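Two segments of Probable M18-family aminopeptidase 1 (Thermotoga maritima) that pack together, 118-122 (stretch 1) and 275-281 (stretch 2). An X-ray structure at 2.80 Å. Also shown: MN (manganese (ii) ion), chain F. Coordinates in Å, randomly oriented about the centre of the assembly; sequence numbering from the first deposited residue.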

# COMPACT_ATOMS: atom_id res chain seq x y z
N TYR A 118 -13.37 14.39 28.34
CA TYR A 118 -14.65 13.70 28.20
C TYR A 118 -14.83 12.49 29.10
O TYR A 118 -13.87 11.80 29.45
CB TYR A 118 -14.89 13.33 26.73
CG TYR A 118 -14.04 12.21 26.21
CD1 TYR A 118 -14.47 10.88 26.29
CD2 TYR A 118 -12.82 12.47 25.59
CE1 TYR A 118 -13.70 9.84 25.77
CE2 TYR A 118 -12.05 11.43 25.07
CZ TYR A 118 -12.50 10.13 25.16
OH TYR A 118 -11.74 9.11 24.64
N TYR A 119 -16.08 12.27 29.49
CA TYR A 119 -16.46 11.18 30.37
C TYR A 119 -17.36 10.19 29.64
O TYR A 119 -18.37 10.57 29.05
CB TYR A 119 -17.21 11.75 31.57
CG TYR A 119 -17.82 10.72 32.48
CD1 TYR A 119 -17.07 10.13 33.48
CD2 TYR A 119 -19.15 10.35 32.33
CE1 TYR A 119 -17.65 9.19 34.33
CE2 TYR A 119 -19.73 9.42 33.18
CZ TYR A 119 -18.98 8.85 34.18
OH TYR A 119 -19.56 7.95 35.04
N GLY A 120 -17.00 8.91 29.68
CA GLY A 120 -17.81 7.91 29.02
C GLY A 120 -17.64 7.84 27.50
O GLY A 120 -16.74 8.48 26.93
N GLY A 121 -18.51 7.08 26.85
CA GLY A 121 -18.44 6.91 25.42
C GLY A 121 -19.14 7.91 24.53
O GLY A 121 -20.02 7.54 23.76
N ILE A 122 -18.75 9.18 24.62
CA ILE A 122 -19.34 10.22 23.77
C ILE A 122 -18.79 9.98 22.36
O ILE A 122 -17.74 9.37 22.22
CB ILE A 122 -18.88 11.64 24.20
CG1 ILE A 122 -17.38 11.80 23.91
CG2 ILE A 122 -19.16 11.86 25.67
CD1 ILE A 122 -16.84 13.19 24.13
MN MN F . -24.43 4.22 28.28
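Stretch 2 275-281: FDKEEIG

Two chain segments far apart in sequence can be held together by shape and a shared water, without one direct hydrogen bond between them; residues 118-122 and 275-281 of this aminopeptidase are a compact example. The first segment leaves a strand at Tyr119 and continues as a loop through Gly120 and Gly121. The second is mostly irregular, with a short 3-10 segment at Glu278 and Glu279. Its backbone is tightened by two internal hydrogen bonds, from Ile280 N to Lys277 O (3.2 Å) and from Gly281 N to Glu278 O (2.9 Å). The backbones come nearest at Gly120 and Glu279, whose CA atoms are 5.1 Å apart.

On the side of the first segment, most of the packing falls to Tyr119. Its chi1 is t, and the ring reaches along the turn: CE1 lies 3.2 Å from Ile280 CG2, a tight apolar contact, while CE2 lies 3.8 Å from Glu279 CB. Both neighbours approach the ring obliquely. At its tip, Tyr119 OH comes within 3.2 Å of Lys277 CA, although this hydroxyl finds its hydrogen bond elsewhere in the structure.

The close backbone approach is made at a glycine. Gly120 CA approaches Glu279 O at 3.5 Å in a CA-H...O contact. A CB on Gly120 would lie only 3.4 Å from Glu279 CB, and the residue's phi/psi of 78/-170 would in any case jam it against the preceding carbonyl.

The polar link is indirect. A water accepts from Gly121 N (2.9 Å) and donates to Glu279 O (2.4 Å) and Glu279 OE1 (2.6 Å), bridging a gap of 4.5 Å between Gly121 N and Glu279 O. Meanwhile Glu279 OE2 binds the manganese ion at 2.0 Å, so one carboxylate serves both water and metal.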

# COMPACT_ATOMS: atom_id res chain seq x y z
N PHE A 275 -27.11 4.10 40.63
CA PHE A 275 -25.66 4.23 40.68
C PHE A 275 -25.07 5.28 39.76
O PHE A 275 -25.72 5.76 38.83
CB PHE A 275 -24.99 2.89 40.37
CG PHE A 275 -25.34 1.80 41.35
CD1 PHE A 275 -26.41 0.95 41.10
CD2 PHE A 275 -24.59 1.63 42.51
CE1 PHE A 275 -26.73 -0.06 42.01
CE2 PHE A 275 -24.90 0.62 43.42
CZ PHE A 275 -25.97 -0.23 43.17
N ASP A 276 -23.82 5.62 40.04
CA ASP A 276 -23.05 6.61 39.30
C ASP A 276 -21.82 5.84 38.79
O ASP A 276 -21.55 4.74 39.26
CB ASP A 276 -22.70 7.76 40.27
CG ASP A 276 -21.43 8.54 39.90
OD1 ASP A 276 -20.49 8.56 40.73
OD2 ASP A 276 -21.37 9.16 38.81
N LYS A 277 -21.11 6.38 37.80
CA LYS A 277 -19.91 5.72 37.28
C LYS A 277 -20.11 4.50 36.38
O LYS A 277 -19.13 3.85 36.01
CB LYS A 277 -18.98 5.33 38.44
CG LYS A 277 -17.94 6.38 38.83
CD LYS A 277 -18.57 7.72 39.10
CE LYS A 277 -17.58 8.73 39.67
NZ LYS A 277 -16.54 9.13 38.70
N GLU A 278 -21.34 4.15 36.02
CA GLU A 278 -21.53 2.98 35.16
C GLU A 278 -20.91 3.21 33.79
O GLU A 278 -20.27 2.31 33.24
CB GLU A 278 -23.02 2.66 34.99
CG GLU A 278 -23.54 2.90 33.57
CD GLU A 278 -23.24 1.77 32.62
OE1 GLU A 278 -23.50 1.94 31.40
OE2 GLU A 278 -22.76 0.71 33.07
N GLU A 279 -21.10 4.42 33.25
CA GLU A 279 -20.57 4.78 31.94
C GLU A 279 -19.05 4.68 31.82
O GLU A 279 -18.50 4.92 30.75
CB GLU A 279 -21.00 6.20 31.55
CG GLU A 279 -22.49 6.39 31.24
CD GLU A 279 -22.96 5.62 30.02
OE1 GLU A 279 -22.13 5.04 29.30
OE2 GLU A 279 -24.18 5.60 29.77
N ILE A 280 -18.36 4.36 32.92
CA ILE A 280 -16.90 4.21 32.87
C ILE A 280 -16.44 2.88 33.46
O ILE A 280 -15.24 2.69 33.70
CB ILE A 280 -16.15 5.39 33.60
CG1 ILE A 280 -16.63 5.55 35.05
CG2 ILE A 280 -16.34 6.68 32.83
CD1 ILE A 280 -16.02 4.56 36.04
N GLY A 281 -17.38 1.97 33.68
CA GLY A 281 -17.04 0.67 34.22
C GLY A 281 -17.57 0.37 35.61
O GLY A 281 -17.54 -0.77 36.06
O HOH W 1 -19.65 5.08 28.63